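Local coordinates for protein putative isocitrate dehydrogenase, NAD-dependent (Methylococcus capsulatus, PDB 6LKY) that binds NAD and probably catalyses the NAD-dependent oxidative decarboxylation of isocitrate with the help of magnesium, at residues H2-I7 and V29-D34; I98-T103 and E306-G311; A143-K148 and K179-L184; Y160-R165 and K194-I199. The protein carries 1 engineered substitution. One frame throughout, in Å; residues are numbered along the deposited sequence.

Contact 1. Residues H2-I7 and V29-D34; sequences HKITLI and VQVQWD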
loop_
_atom_site.group_PDB
_atom_site.type_symbol
_atom_site.label_atom_id
_atom_site.label_comp_id
_atom_site.label_asym_id
_atom_site.label_seq_id
_atom_site.Cartn_x
_atom_site.Cartn_y
_atom_site.Cartn_z
ATOM N N HIS A 2 32.845 7.899 -19.589
ATOM C CA HIS A 2 31.394 7.698 -19.578
ATOM C C HIS A 2 30.656 9.000 -19.852
ATOM O O HIS A 2 30.810 9.972 -19.102
ATOM C CB HIS A 2 30.931 7.135 -18.238
ATOM C CG HIS A 2 31.517 5.804 -17.902
ATOM N ND1 HIS A 2 31.133 4.641 -18.535
ATOM C CD2 HIS A 2 32.434 5.445 -16.974
ATOM C CE1 HIS A 2 31.800 3.623 -18.020
ATOM N NE2 HIS A 2 32.593 4.084 -17.068
ATOM N N LYS A 3 29.824 9.005 -20.894
ATOM C CA LYS A 3 28.946 10.126 -21.200
ATOM C C LYS A 3 27.524 9.798 -20.741
ATOM O O LYS A 3 26.912 8.844 -21.237
ATOM C CB LYS A 3 28.966 10.447 -22.693
ATOM C CG LYS A 3 28.187 11.704 -23.029
ATOM C CD LYS A 3 28.363 12.108 -24.480
ATOM C CE LYS A 3 27.683 13.430 -24.734
ATOM N NZ LYS A 3 27.657 13.762 -26.180
ATOM N N ILE A 4 26.984 10.621 -19.837
ATOM C CA ILE A 4 25.756 10.313 -19.108
ATOM C C ILE A 4 24.810 11.504 -19.169
ATOM O O ILE A 4 25.199 12.626 -18.820
ATOM C CB ILE A 4 26.064 9.963 -17.644
ATOM C CG1 ILE A 4 26.815 8.634 -17.568
ATOM C CG2 ILE A 4 24.781 9.982 -16.796
ATOM C CD1 ILE A 4 27.233 8.266 -16.186
ATOM N N THR A 5 23.559 11.260 -19.582
ATOM C CA THR A 5 22.568 12.333 -19.585
ATOM C C THR A 5 22.200 12.688 -18.150
ATOM O O THR A 5 21.997 11.799 -17.322
ATOM C CB THR A 5 21.323 11.920 -20.373
ATOM O OG1 THR A 5 21.678 11.671 -21.738
ATOM C CG2 THR A 5 20.250 13.018 -20.318
ATOM N N LEU A 6 22.166 13.987 -17.844
ATOM C CA LEU A 6 21.976 14.475 -16.482
ATOM C C LEU A 6 20.766 15.398 -16.443
ATOM O O LEU A 6 20.728 16.407 -17.160
ATOM C CB LEU A 6 23.224 15.214 -15.991
ATOM C CG LEU A 6 23.187 15.820 -14.587
ATOM C CD1 LEU A 6 23.133 14.707 -13.552
ATOM C CD2 LEU A 6 24.402 16.730 -14.340
ATOM N N ILE A 7 19.799 15.072 -15.599
ATOM C CA ILE A 7 18.563 15.835 -15.488
ATOM C C ILE A 7 18.419 16.314 -14.050
ATOM O O ILE A 7 18.085 15.540 -13.154
ATOM C CB ILE A 7 17.343 15.000 -15.916
ATOM C CG1 ILE A 7 17.505 14.511 -17.365
ATOM C CG2 ILE A 7 16.069 15.809 -15.691
ATOM C CD1 ILE A 7 16.386 13.578 -17.849
ATOM N N VAL A 29 35.902 8.393 -10.865
ATOM C CA VAL A 29 35.312 7.930 -12.115
ATOM C C VAL A 29 35.168 9.095 -13.085
ATOM O O VAL A 29 34.838 10.224 -12.696
ATOM C CB VAL A 29 33.965 7.236 -11.851
ATOM C CG1 VAL A 29 33.449 6.589 -13.119
ATOM C CG2 VAL A 29 34.148 6.169 -10.791
ATOM N N GLN A 30 35.424 8.822 -14.358
ATOM C CA GLN A 30 35.421 9.837 -15.403
ATOM C C GLN A 30 34.041 9.916 -16.045
ATOM O O GLN A 30 33.603 8.963 -16.699
ATOM C CB GLN A 30 36.475 9.508 -16.458
ATOM C CG GLN A 30 37.827 9.132 -15.874
ATOM C CD GLN A 30 38.632 10.346 -15.456
ATOM O OE1 GLN A 30 39.189 11.053 -16.297
ATOM N NE2 GLN A 30 38.696 10.596 -14.149
ATOM N N VAL A 31 33.373 11.058 -15.888
ATOM C CA VAL A 31 32.035 11.263 -16.429
ATOM C C VAL A 31 32.008 12.545 -17.247
ATOM O O VAL A 31 32.324 13.623 -16.728
ATOM C CB VAL A 31 30.965 11.333 -15.327
ATOM C CG1 VAL A 31 29.583 11.375 -15.962
ATOM C CG2 VAL A 31 31.099 10.166 -14.358
ATOM N N GLN A 32 31.592 12.437 -18.505
ATOM C CA GLN A 32 31.144 13.591 -19.279
ATOM C C GLN A 32 29.632 13.731 -19.079
ATOM O O GLN A 32 28.850 12.965 -19.645
ATOM C CB GLN A 32 31.509 13.418 -20.749
ATOM C CG GLN A 32 31.270 14.664 -21.606
ATOM C CD GLN A 32 31.353 14.372 -23.095
ATOM O OE1 GLN A 32 32.009 13.419 -23.516
ATOM N NE2 GLN A 32 30.674 15.185 -23.899
ATOM N N TRP A 33 29.208 14.701 -18.266
ATOM C CA TRP A 33 27.781 14.933 -18.050
ATOM C C TRP A 33 27.156 15.684 -19.225
ATOM O O TRP A 33 27.669 16.720 -19.662
ATOM C CB TRP A 33 27.537 15.719 -16.766
ATOM C CG TRP A 33 28.065 15.085 -15.546
ATOM C CD1 TRP A 33 29.167 15.469 -14.839
ATOM C CD2 TRP A 33 27.519 13.955 -14.856
ATOM N NE1 TRP A 33 29.347 14.647 -13.755
ATOM C CE2 TRP A 33 28.351 13.706 -13.741
ATOM C CE3 TRP A 33 26.413 13.120 -15.077
ATOM C CZ2 TRP A 33 28.117 12.657 -12.848
ATOM C CZ3 TRP A 33 26.179 12.078 -14.185
ATOM C CH2 TRP A 33 27.029 11.856 -13.084
ATOM N N ASP A 34 26.029 15.177 -19.705
ATOM C CA ASP A 34 25.244 15.785 -20.777
ATOM C C ASP A 34 23.960 16.329 -20.145
ATOM O O ASP A 34 22.961 15.618 -20.026
ATOM C CB ASP A 34 24.967 14.751 -21.856
ATOM C CG ASP A 34 24.285 15.331 -23.066
ATOM O OD1 ASP A 34 23.950 16.539 -23.049
ATOM O OD2 ASP A 34 24.080 14.566 -24.033
#

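Contact 2. Residues I98-T103 and E306-G311; sequences ISFEGT and EVIEDG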
loop_
_atom_site.group_PDB
_atom_site.type_symbol
_atom_site.label_atom_id
_atom_site.label_comp_id
_atom_site.label_asym_id
_atom_site.label_seq_id
_atom_site.Cartn_x
_atom_site.Cartn_y
_atom_site.Cartn_z
ATOM N N ILE A 98 17.689 -1.750 2.208
ATOM C CA ILE A 98 18.602 -2.435 3.122
ATOM C C ILE A 98 18.913 -1.482 4.272
ATOM O O ILE A 98 19.334 -0.344 4.039
ATOM C CB ILE A 98 19.887 -2.883 2.405
ATOM C CG1 ILE A 98 19.517 -3.650 1.133
ATOM C CG2 ILE A 98 20.736 -3.772 3.314
ATOM C CD1 ILE A 98 20.680 -4.021 0.269
ATOM N N SER A 99 18.671 -1.928 5.503
ATOM C CA SER A 99 18.798 -1.061 6.673
ATOM C C SER A 99 20.167 -0.373 6.722
ATOM O O SER A 99 21.185 -0.917 6.277
ATOM C CB SER A 99 18.588 -1.871 7.954
ATOM O OG SER A 99 17.256 -2.372 8.069
ATOM N N PHE A 100 20.168 0.859 7.231
ATOM C CA PHE A 100 21.379 1.628 7.500
ATOM C C PHE A 100 21.596 1.647 9.004
ATOM O O PHE A 100 20.722 2.109 9.748
ATOM C CB PHE A 100 21.274 3.067 6.991
ATOM C CG PHE A 100 21.268 3.196 5.501
ATOM C CD1 PHE A 100 20.087 3.067 4.787
ATOM C CD2 PHE A 100 22.439 3.471 4.814
ATOM C CE1 PHE A 100 20.075 3.189 3.413
ATOM C CE2 PHE A 100 22.433 3.600 3.434
ATOM C CZ PHE A 100 21.250 3.460 2.732
ATOM N N GLU A 101 22.741 1.134 9.449
ATOM C CA GLU A 101 23.083 1.196 10.865
ATOM C C GLU A 101 23.040 2.639 11.368
ATOM O O GLU A 101 23.581 3.550 10.738
ATOM C CB GLU A 101 24.467 0.588 11.094
ATOM C CG GLU A 101 24.833 0.432 12.561
ATOM C CD GLU A 101 26.233 -0.121 12.757
ATOM O OE1 GLU A 101 26.909 -0.421 11.746
ATOM O OE2 GLU A 101 26.656 -0.244 13.925
ATOM N N GLY A 102 22.361 2.848 12.489
ATOM C CA GLY A 102 22.287 4.148 13.121
ATOM C C GLY A 102 20.964 4.868 12.968
ATOM O O GLY A 102 20.774 5.905 13.614
ATOM N N THR A 103 20.048 4.375 12.138
ATOM C CA THR A 103 18.772 5.055 11.949
ATOM C C THR A 103 17.860 4.816 13.145
ATOM O O THR A 103 17.929 3.776 13.808
ATOM C CB THR A 103 18.073 4.574 10.669
ATOM O OG1 THR A 103 17.911 3.147 10.704
ATOM C CG2 THR A 103 18.876 4.951 9.429
ATOM N N GLU A 306 28.919 5.121 6.669
ATOM C CA GLU A 306 29.743 5.666 7.742
ATOM C C GLU A 306 29.196 7.004 8.227
ATOM O O GLU A 306 29.120 7.250 9.438
ATOM C CB GLU A 306 31.192 5.813 7.273
ATOM C CG GLU A 306 31.973 4.493 7.240
ATOM C CD GLU A 306 33.204 4.549 6.345
ATOM O OE1 GLU A 306 33.486 5.631 5.781
ATOM O OE2 GLU A 306 33.881 3.505 6.191
ATOM N N VAL A 307 28.792 7.876 7.297
ATOM C CA VAL A 307 28.300 9.188 7.713
ATOM C C VAL A 307 26.988 9.058 8.483
ATOM O O VAL A 307 26.767 9.761 9.477
ATOM C CB VAL A 307 28.154 10.118 6.497
ATOM C CG1 VAL A 307 27.402 11.392 6.888
ATOM C CG2 VAL A 307 29.522 10.449 5.921
ATOM N N ILE A 308 26.105 8.152 8.059
ATOM C CA ILE A 308 24.820 8.025 8.746
ATOM C C ILE A 308 25.006 7.368 10.111
ATOM O O ILE A 308 24.381 7.773 11.101
ATOM C CB ILE A 308 23.817 7.240 7.876
ATOM C CG1 ILE A 308 23.393 8.070 6.657
ATOM C CG2 ILE A 308 22.615 6.801 8.716
ATOM C CD1 ILE A 308 22.634 7.283 5.604
ATOM N N GLU A 309 25.875 6.357 10.187
ATOM C CA GLU A 309 26.176 5.712 11.462
ATOM C C GLU A 309 26.792 6.702 12.443
ATOM O O GLU A 309 26.425 6.723 13.623
ATOM C CB GLU A 309 27.109 4.519 11.223
ATOM C CG GLU A 309 27.086 3.426 12.294
ATOM C CD GLU A 309 27.930 3.758 13.522
ATOM O OE1 GLU A 309 29.070 4.245 13.350
ATOM O OE2 GLU A 309 27.460 3.515 14.660
ATOM N N ASP A 310 27.715 7.549 11.971
ATOM C CA ASP A 310 28.300 8.568 12.840
ATOM C C ASP A 310 27.229 9.500 13.399
ATOM O O ASP A 310 27.174 9.747 14.610
ATOM C CB ASP A 310 29.357 9.366 12.076
ATOM C CG ASP A 310 30.001 10.450 12.932
ATOM O OD1 ASP A 310 29.408 11.543 13.070
ATOM O OD2 ASP A 310 31.097 10.206 13.474
ATOM N N GLY A 311 26.362 10.024 12.530
ATOM C CA GLY A 311 25.206 10.779 12.969
ATOM C C GLY A 311 25.426 12.244 13.279
ATOM O O GLY A 311 24.503 12.897 13.775
#

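Contact 3. Residues A143-K148 and K179-L184; sequences AVVTRK and KCTSGL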
loop_
_atom_site.group_PDB
_atom_site.type_symbol
_atom_site.label_atom_id
_atom_site.label_comp_id
_atom_site.label_asym_id
_atom_site.label_seq_id
_atom_site.Cartn_x
_atom_site.Cartn_y
_atom_site.Cartn_z
ATOM N N ALA A 143 -6.333 -0.607 -16.264
ATOM C CA ALA A 143 -5.047 -1.270 -16.062
ATOM C C ALA A 143 -4.823 -2.280 -17.182
ATOM O O ALA A 143 -5.739 -3.016 -17.553
ATOM C CB ALA A 143 -4.998 -1.948 -14.696
ATOM N N VAL A 144 -3.622 -2.292 -17.746
ATOM C CA VAL A 144 -3.283 -3.188 -18.849
ATOM C C VAL A 144 -2.162 -4.123 -18.415
ATOM O O VAL A 144 -1.108 -3.666 -17.960
ATOM C CB VAL A 144 -2.873 -2.409 -20.115
ATOM C CG1 VAL A 144 -2.346 -3.381 -21.181
ATOM C CG2 VAL A 144 -4.064 -1.636 -20.652
ATOM N N VAL A 145 -2.393 -5.426 -18.556
ATOM C CA VAL A 145 -1.374 -6.446 -18.356
ATOM C C VAL A 145 -1.278 -7.261 -19.636
ATOM O O VAL A 145 -2.288 -7.805 -20.097
ATOM C CB VAL A 145 -1.715 -7.355 -17.161
ATOM C CG1 VAL A 145 -0.776 -8.557 -17.112
ATOM C CG2 VAL A 145 -1.663 -6.560 -15.862
ATOM N N THR A 146 -0.070 -7.348 -20.197
ATOM C CA THR A 146 0.224 -8.183 -21.357
ATOM C C THR A 146 1.005 -9.412 -20.913
ATOM O O THR A 146 1.713 -9.388 -19.897
ATOM C CB THR A 146 1.054 -7.449 -22.427
ATOM O OG1 THR A 146 2.303 -7.053 -21.858
ATOM C CG2 THR A 146 0.324 -6.232 -22.979
ATOM N N ARG A 147 0.856 -10.497 -21.682
ATOM C CA ARG A 147 1.664 -11.692 -21.444
ATOM C C ARG A 147 3.160 -11.378 -21.496
ATOM O O ARG A 147 3.927 -11.816 -20.630
ATOM C CB ARG A 147 1.299 -12.788 -22.455
ATOM C CG ARG A 147 2.105 -14.089 -22.297
ATOM C CD ARG A 147 1.579 -15.220 -23.216
ATOM N NE ARG A 147 0.199 -15.602 -22.914
ATOM C CZ ARG A 147 -0.158 -16.363 -21.879
ATOM N NH1 ARG A 147 0.760 -16.836 -21.047
ATOM N NH2 ARG A 147 -1.434 -16.662 -21.673
ATOM N N LYS A 148 3.603 -10.593 -22.483
ATOM C CA LYS A 148 5.049 -10.484 -22.625
ATOM C C LYS A 148 5.638 -9.514 -21.607
ATOM O O LYS A 148 6.748 -9.755 -21.108
ATOM C CB LYS A 148 5.444 -10.064 -24.050
ATOM C CG LYS A 148 4.749 -10.814 -25.192
ATOM C CD LYS A 148 5.418 -12.157 -25.536
ATOM C CE LYS A 148 4.883 -13.316 -24.663
ATOM N NZ LYS A 148 5.267 -14.679 -25.176
ATOM N N LYS A 179 -9.153 -10.480 -11.280
ATOM C CA LYS A 179 -8.998 -11.856 -11.755
ATOM C C LYS A 179 -8.315 -11.925 -13.118
ATOM O O LYS A 179 -7.600 -12.893 -13.401
ATOM C CB LYS A 179 -10.362 -12.554 -11.800
ATOM C CG LYS A 179 -10.980 -12.803 -10.410
ATOM C CD LYS A 179 -12.275 -13.615 -10.511
ATOM C CE LYS A 179 -12.977 -13.765 -9.158
ATOM N NZ LYS A 179 -12.236 -14.645 -8.196
ATOM N N CYS A 180 -8.503 -10.915 -13.966
ATOM C CA CYS A 180 -7.928 -10.958 -15.304
ATOM C C CYS A 180 -6.497 -10.447 -15.336
ATOM O O CYS A 180 -5.616 -11.141 -15.838
ATOM C CB CYS A 180 -8.799 -10.160 -16.283
ATOM S SG CYS A 180 -10.399 -10.966 -16.570
ATOM N N THR A 181 -6.253 -9.232 -14.834
ATOM C CA THR A 181 -4.925 -8.626 -14.927
ATOM C C THR A 181 -3.965 -9.230 -13.906
ATOM O O THR A 181 -2.942 -9.832 -14.262
ATOM C CB THR A 181 -5.034 -7.107 -14.720
ATOM O OG1 THR A 181 -5.829 -6.854 -13.560
ATOM C CG2 THR A 181 -5.694 -6.432 -15.926
ATOM N N SER A 182 -4.275 -9.051 -12.621
ATOM C CA SER A 182 -3.463 -9.669 -11.577
ATOM C C SER A 182 -3.454 -11.188 -11.713
ATOM O O SER A 182 -2.433 -11.832 -11.457
ATOM C CB SER A 182 -3.990 -9.271 -10.200
ATOM O OG SER A 182 -2.971 -8.742 -9.416
ATOM N N GLY A 183 -4.597 -11.776 -12.088
ATOM C CA GLY A 183 -4.660 -13.224 -12.262
ATOM C C GLY A 183 -3.722 -13.739 -13.344
ATOM O O GLY A 183 -3.071 -14.771 -13.168
ATOM N N LEU A 184 -3.670 -13.048 -14.490
ATOM C CA LEU A 184 -2.735 -13.433 -15.546
ATOM C C LEU A 184 -1.289 -13.242 -15.090
ATOM O O LEU A 184 -0.429 -14.098 -15.334
ATOM C CB LEU A 184 -3.014 -12.623 -16.812
ATOM C CG LEU A 184 -2.147 -12.883 -18.047
ATOM C CD1 LEU A 184 -2.328 -14.320 -18.544
ATOM C CD2 LEU A 184 -2.462 -11.883 -19.155
#

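Contact 4. Residues Y160-R165 and K194-I199; sequences YARRAR and KEYPDI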
loop_
_atom_site.group_PDB
_atom_site.type_symbol
_atom_site.label_atom_id
_atom_site.label_comp_id
_atom_site.label_asym_id
_atom_site.label_seq_id
_atom_site.Cartn_x
_atom_site.Cartn_y
_atom_site.Cartn_z
ATOM N N TYR A 160 17.617 -11.737 -11.452
ATOM C CA TYR A 160 18.243 -10.848 -10.482
ATOM C C TYR A 160 18.516 -11.582 -9.184
ATOM O O TYR A 160 19.582 -11.412 -8.586
ATOM C CB TYR A 160 17.355 -9.628 -10.223
ATOM C CG TYR A 160 17.880 -8.700 -9.134
ATOM C CD1 TYR A 160 17.615 -8.943 -7.779
ATOM C CD2 TYR A 160 18.646 -7.588 -9.462
ATOM C CE1 TYR A 160 18.116 -8.103 -6.791
ATOM C CE2 TYR A 160 19.140 -6.741 -8.486
ATOM C CZ TYR A 160 18.872 -7.001 -7.161
ATOM O OH TYR A 160 19.362 -6.142 -6.213
ATOM N N ALA A 161 17.553 -12.383 -8.724
ATOM C CA ALA A 161 17.757 -13.186 -7.521
ATOM C C ALA A 161 18.974 -14.105 -7.660
ATOM O O ALA A 161 19.781 -14.213 -6.731
ATOM C CB ALA A 161 16.491 -13.987 -7.212
ATOM N N ARG A 162 19.123 -14.772 -8.812
ATOM C CA ARG A 162 20.300 -15.620 -9.030
ATOM C C ARG A 162 21.583 -14.798 -9.007
ATOM O O ARG A 162 22.508 -15.070 -8.234
ATOM C CB ARG A 162 20.201 -16.363 -10.362
ATOM C CG ARG A 162 19.405 -17.628 -10.334
ATOM C CD ARG A 162 19.641 -18.418 -11.614
ATOM N NE ARG A 162 18.895 -19.670 -11.600
ATOM C CZ ARG A 162 18.475 -20.299 -12.691
ATOM N NH1 ARG A 162 18.730 -19.794 -13.891
ATOM N NH2 ARG A 162 17.790 -21.428 -12.581
ATOM N N ARG A 163 21.641 -13.773 -9.856
ATOM C CA ARG A 163 22.836 -12.954 -9.996
ATOM C C ARG A 163 23.236 -12.313 -8.671
ATOM O O ARG A 163 24.430 -12.165 -8.388
ATOM C CB ARG A 163 22.563 -11.904 -11.073
ATOM C CG ARG A 163 23.694 -10.994 -11.481
ATOM C CD ARG A 163 23.319 -10.300 -12.810
ATOM N NE ARG A 163 22.245 -9.312 -12.654
ATOM C CZ ARG A 163 21.010 -9.439 -13.145
ATOM N NH1 ARG A 163 20.660 -10.519 -13.835
ATOM N NH2 ARG A 163 20.116 -8.480 -12.944
ATOM N N ALA A 164 22.263 -11.947 -7.843
ATOM C CA ALA A 164 22.537 -11.327 -6.555
ATOM C C ALA A 164 22.657 -12.347 -5.434
ATOM O O ALA A 164 22.847 -11.954 -4.273
ATOM C CB ALA A 164 21.446 -10.308 -6.214
ATOM N N ARG A 165 22.541 -13.640 -5.758
ATOM C CA ARG A 165 22.603 -14.731 -4.781
ATOM C C ARG A 165 21.553 -14.555 -3.688
ATOM O O ARG A 165 21.819 -14.752 -2.501
ATOM C CB ARG A 165 24.007 -14.880 -4.184
ATOM C CG ARG A 165 24.937 -15.768 -5.031
ATOM C CD ARG A 165 25.193 -17.138 -4.376
ATOM N NE ARG A 165 26.089 -17.989 -5.166
ATOM C CZ ARG A 165 25.777 -19.193 -5.644
ATOM N NH1 ARG A 165 24.586 -19.727 -5.403
ATOM N NH2 ARG A 165 26.670 -19.881 -6.350
ATOM N N LYS A 194 8.822 -22.450 -12.348
ATOM C CA LYS A 194 9.285 -23.815 -12.564
ATOM C C LYS A 194 10.563 -23.866 -13.389
ATOM O O LYS A 194 11.266 -24.881 -13.360
ATOM C CB LYS A 194 8.159 -24.635 -13.195
ATOM C CG LYS A 194 6.967 -24.779 -12.229
ATOM C CD LYS A 194 5.882 -25.739 -12.710
ATOM C CE LYS A 194 5.322 -25.335 -14.058
ATOM N NZ LYS A 194 3.903 -25.765 -14.188
ATOM N N GLU A 195 10.889 -22.791 -14.107
ATOM C CA GLU A 195 12.172 -22.678 -14.781
ATOM C C GLU A 195 13.311 -22.343 -13.826
ATOM O O GLU A 195 14.460 -22.259 -14.271
ATOM C CB GLU A 195 12.105 -21.608 -15.870
ATOM C CG GLU A 195 11.082 -21.877 -16.952
ATOM C CD GLU A 195 10.832 -20.662 -17.834
ATOM O OE1 GLU A 195 11.666 -19.721 -17.835
ATOM O OE2 GLU A 195 9.780 -20.641 -18.510
ATOM N N TYR A 196 13.023 -22.089 -12.551
ATOM C CA TYR A 196 14.029 -21.640 -11.583
ATOM C C TYR A 196 13.927 -22.449 -10.289
ATOM O O TYR A 196 13.685 -21.894 -9.213
ATOM C CB TYR A 196 13.875 -20.147 -11.299
ATOM C CG TYR A 196 14.197 -19.237 -12.470
ATOM C CD1 TYR A 196 13.239 -18.944 -13.418
ATOM C CD2 TYR A 196 15.465 -18.664 -12.611
ATOM C CE1 TYR A 196 13.518 -18.105 -14.480
ATOM C CE2 TYR A 196 15.763 -17.827 -13.674
ATOM C CZ TYR A 196 14.778 -17.549 -14.607
ATOM O OH TYR A 196 15.033 -16.719 -15.674
ATOM N N PRO A 197 14.126 -23.770 -10.352
ATOM C CA PRO A 197 13.956 -24.589 -9.137
ATOM C C PRO A 197 14.949 -24.263 -8.034
ATOM O O PRO A 197 14.713 -24.641 -6.880
ATOM C CB PRO A 197 14.136 -26.021 -9.655
ATOM C CG PRO A 197 15.034 -25.868 -10.825
ATOM C CD PRO A 197 14.645 -24.568 -11.480
ATOM N N ASP A 198 16.056 -23.587 -8.354
ATOM C CA ASP A 198 16.992 -23.135 -7.329
ATOM C C ASP A 198 16.441 -21.982 -6.504
ATOM O O ASP A 198 16.968 -21.713 -5.415
ATOM C CB ASP A 198 18.315 -22.684 -7.963
ATOM C CG ASP A 198 18.114 -21.746 -9.163
ATOM O OD1 ASP A 198 17.300 -22.056 -10.054
ATOM O OD2 ASP A 198 18.777 -20.687 -9.215
ATOM N N ILE A 199 15.398 -21.305 -6.988
ATOM C CA ILE A 199 14.875 -20.107 -6.350
ATOM C C ILE A 199 13.527 -20.450 -5.739
ATOM O O ILE A 199 12.678 -21.094 -6.368
ATOM C CB ILE A 199 14.757 -18.914 -7.307
ATOM C CG1 ILE A 199 16.065 -18.724 -8.084
ATOM C CG2 ILE A 199 14.422 -17.653 -6.497
ATOM C CD1 ILE A 199 17.244 -18.270 -7.216
#

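Contact 1. Residues H2-I7 and V29-D34
Asp-34 and Ile-4 meet through their backbones: Asp-34 N donates to Ile-4 O at 2.8 Å, nearly straight at 171°, and Asp-34 O in turn accepts from Leu-6 N. The side chain of Asp-34 stands on the face that carries Lys-3 and Thr-5, with CG anti to the backbone N (chi1 -174°), and Ser-57 hydrogen-bonds OD2 there. Lys-3 is fully extended beside Gln-32, pointing the same way, with its CE 3.6 Å from Gln-32 NE2. Its NZ stops 4.2 Å from Asp-34 OD2, beyond a salt bridge. At the other end of the pairing His-2 O receives Gln-32 N at 2.7 Å, while His-2 N reaches back to Gln-30 O. The two parallel strands belong to one beta-alpha-beta unit, joined by helix 13-26, which packs on the face bearing Trp-33. There Ile-4 CG2 lies 3.6 Å from Trp-33 CZ3, and Leu-6 CB touches the same ring. An alanine in place of Trp-33 would probably open a gap beside Ile-4 and Leu-6 and leave Glu-25 without its indole N-H partner. Backbone bonds thus set the register, and the lysine-aspartate attraction is likely to add only a loose electrostatic pull.

Contact 2. Residues I98-T103 and E306-G311
Ile-308 meets the loop with both of its methyls. CD1 reaches Phe-100 CD2 at 3.9 Å, the two side chains meeting at a slant, and CG2 sits 3.9 Å from Glu-101 O and 4.2 Å from Thr-103 CG2. The same Glu-101 O also faces the helix backbone, 3.5 Å from Glu-309 CA in a C-H...O contact. Alongside, Glu-101 and Glu-309 run side by side and point the same way. Glu-101 is extended and lays its CD against Glu-309 CG (3.7 Å), whereas the Glu-309 chain is bent. Their OE2 atoms come within 3.9 Å of each other, a like-charge approach that would tend to push the two carboxylates apart. This part of the loop, which links strand 92-98 to strand 111-117 of the large mixed sheet, folds as a type II beta turn from Phe-100 to Thr-103, closed by a weak bond from Thr-103 N to Phe-100 O. Gly-102 holds the turn's positive-phi position, and a CB there would press on Glu-309 CA and Ile-308 O. One turn back along the helix, Arg-305 donates to Ser-99 O and makes a cation-pi contact with the Phe-100 ring. Met-329 of helix 326-337 packs on Ile-308, and Gly-311, with positive phi, ends helix 294-310 while its N still bonds Val-307 O at 3.1 Å.

Contact 3. Residues A143-K148 and K179-L184
Val-145 lays its CG2 methyl against Thr-181 CB at 3.6 Å, the two side chains slanting across each other. With CG1 anti to the backbone N (chi1 170°), the second methyl comes 3.8 Å from Thr-181 O. The CG2 methyl of Thr-181 then reaches along the strand to Ala-143 O, also at 3.8 Å. One helical turn on, Leu-184 continues the apolar seam, its CD2 4.3 Å from Val-145 CG1, and its CD1 touches Arg-147 NH2 at 4.0 Å, the two side chains crossing at about a right angle. The contact therefore sets residues 181-184 of helix 181-193 against the place where strand 135-146 passes into helix 147-163, with Thr-146 as N-cap bonding Gly-149 N. Residues 143-146 also pair antiparallel with a strand of the second subunit, so the sheet runs across the dimer interface. On that subunit, Ser-141 OG hydrogen-bonds Thr-181 OG1 and Lys-136 O accepts from Arg-147 NE. Between the two segments there is no hydrogen bond: van der Waals packing, mostly of methyls, joins them, and the polar groups of Thr-181 and Arg-147 tie this buried packing directly to dimer assembly.

Contact 4. Residues Y160-R165 and K194-I199
Arg-162 grips the carboxylate of Asp-198 side-on with two nitrogens: NE bonds OD2 and NH2 bonds OD1, each at 2.6 Å and nearly straight. Both oxygens are met on their syn sides and lie close to the guanidinium plane, while the carboxylate itself is turned 28° out of that plane. The arginine chain is extended from CG to NE and carries its charged end away from the helix to the loop. Asp-198 has CG set between its backbone N and carbonyl carbon (chi1 48°), which places CG at the guanidinium edge. Over one face of the guanidinium comes the Tyr-196 ring: its CD2 stands 3.4 Å above the plane, over the centre, and its CE2 is 3.6 Å from NH1, with the two planes 47° apart. Tyr-196 and Asp-198 are brought to the same guanidinium by a type I beta turn from Tyr-196 to Ile-199, in which Ile-199 N bonds Tyr-196 O at 2.9 Å. The turn lies in the connection from helix 181-193 to strand 200-205, and it meets the last turn of helix 147-163, which closes in a Schellman motif at Arg-165. Tyr-196 OH is bonded to Asp-159, and its ring stacks with Phe-158. An alanine at Tyr-196 would probably uncover that face of the Arg-162 guanidinium and leave Asp-159 without its phenol partner. Next to the ion pair, Ile-199 CD1 packs 3.8 Å from Arg-162 CG. Ile-199 CG2 lies 4.3 Å from Ala-161 CB, and Val-169 of strand 168-173 touches both Ile-199 and Ala-161.

Contact 3 is the buried one, whereas contacts 1, 2 and 4 are partly buried, with charged or polar side chains toward the surface. Their chemistry follows their places: contact 1 is strand pairing by backbone bonds at one edge of the large sheet, contact 4 an ion pair over apolar packing near its other edge strand, 200-205, and contacts 2 and 3 have no hydrogen bonds between their segments. Helix 147-163 is shared by contacts 3 and 4, at its start and its end; their centres are 23 Å apart. Only contact 3 touches the second subunit. Contacts 2 and 4 come within about 7 Å at their nearest atoms without touching.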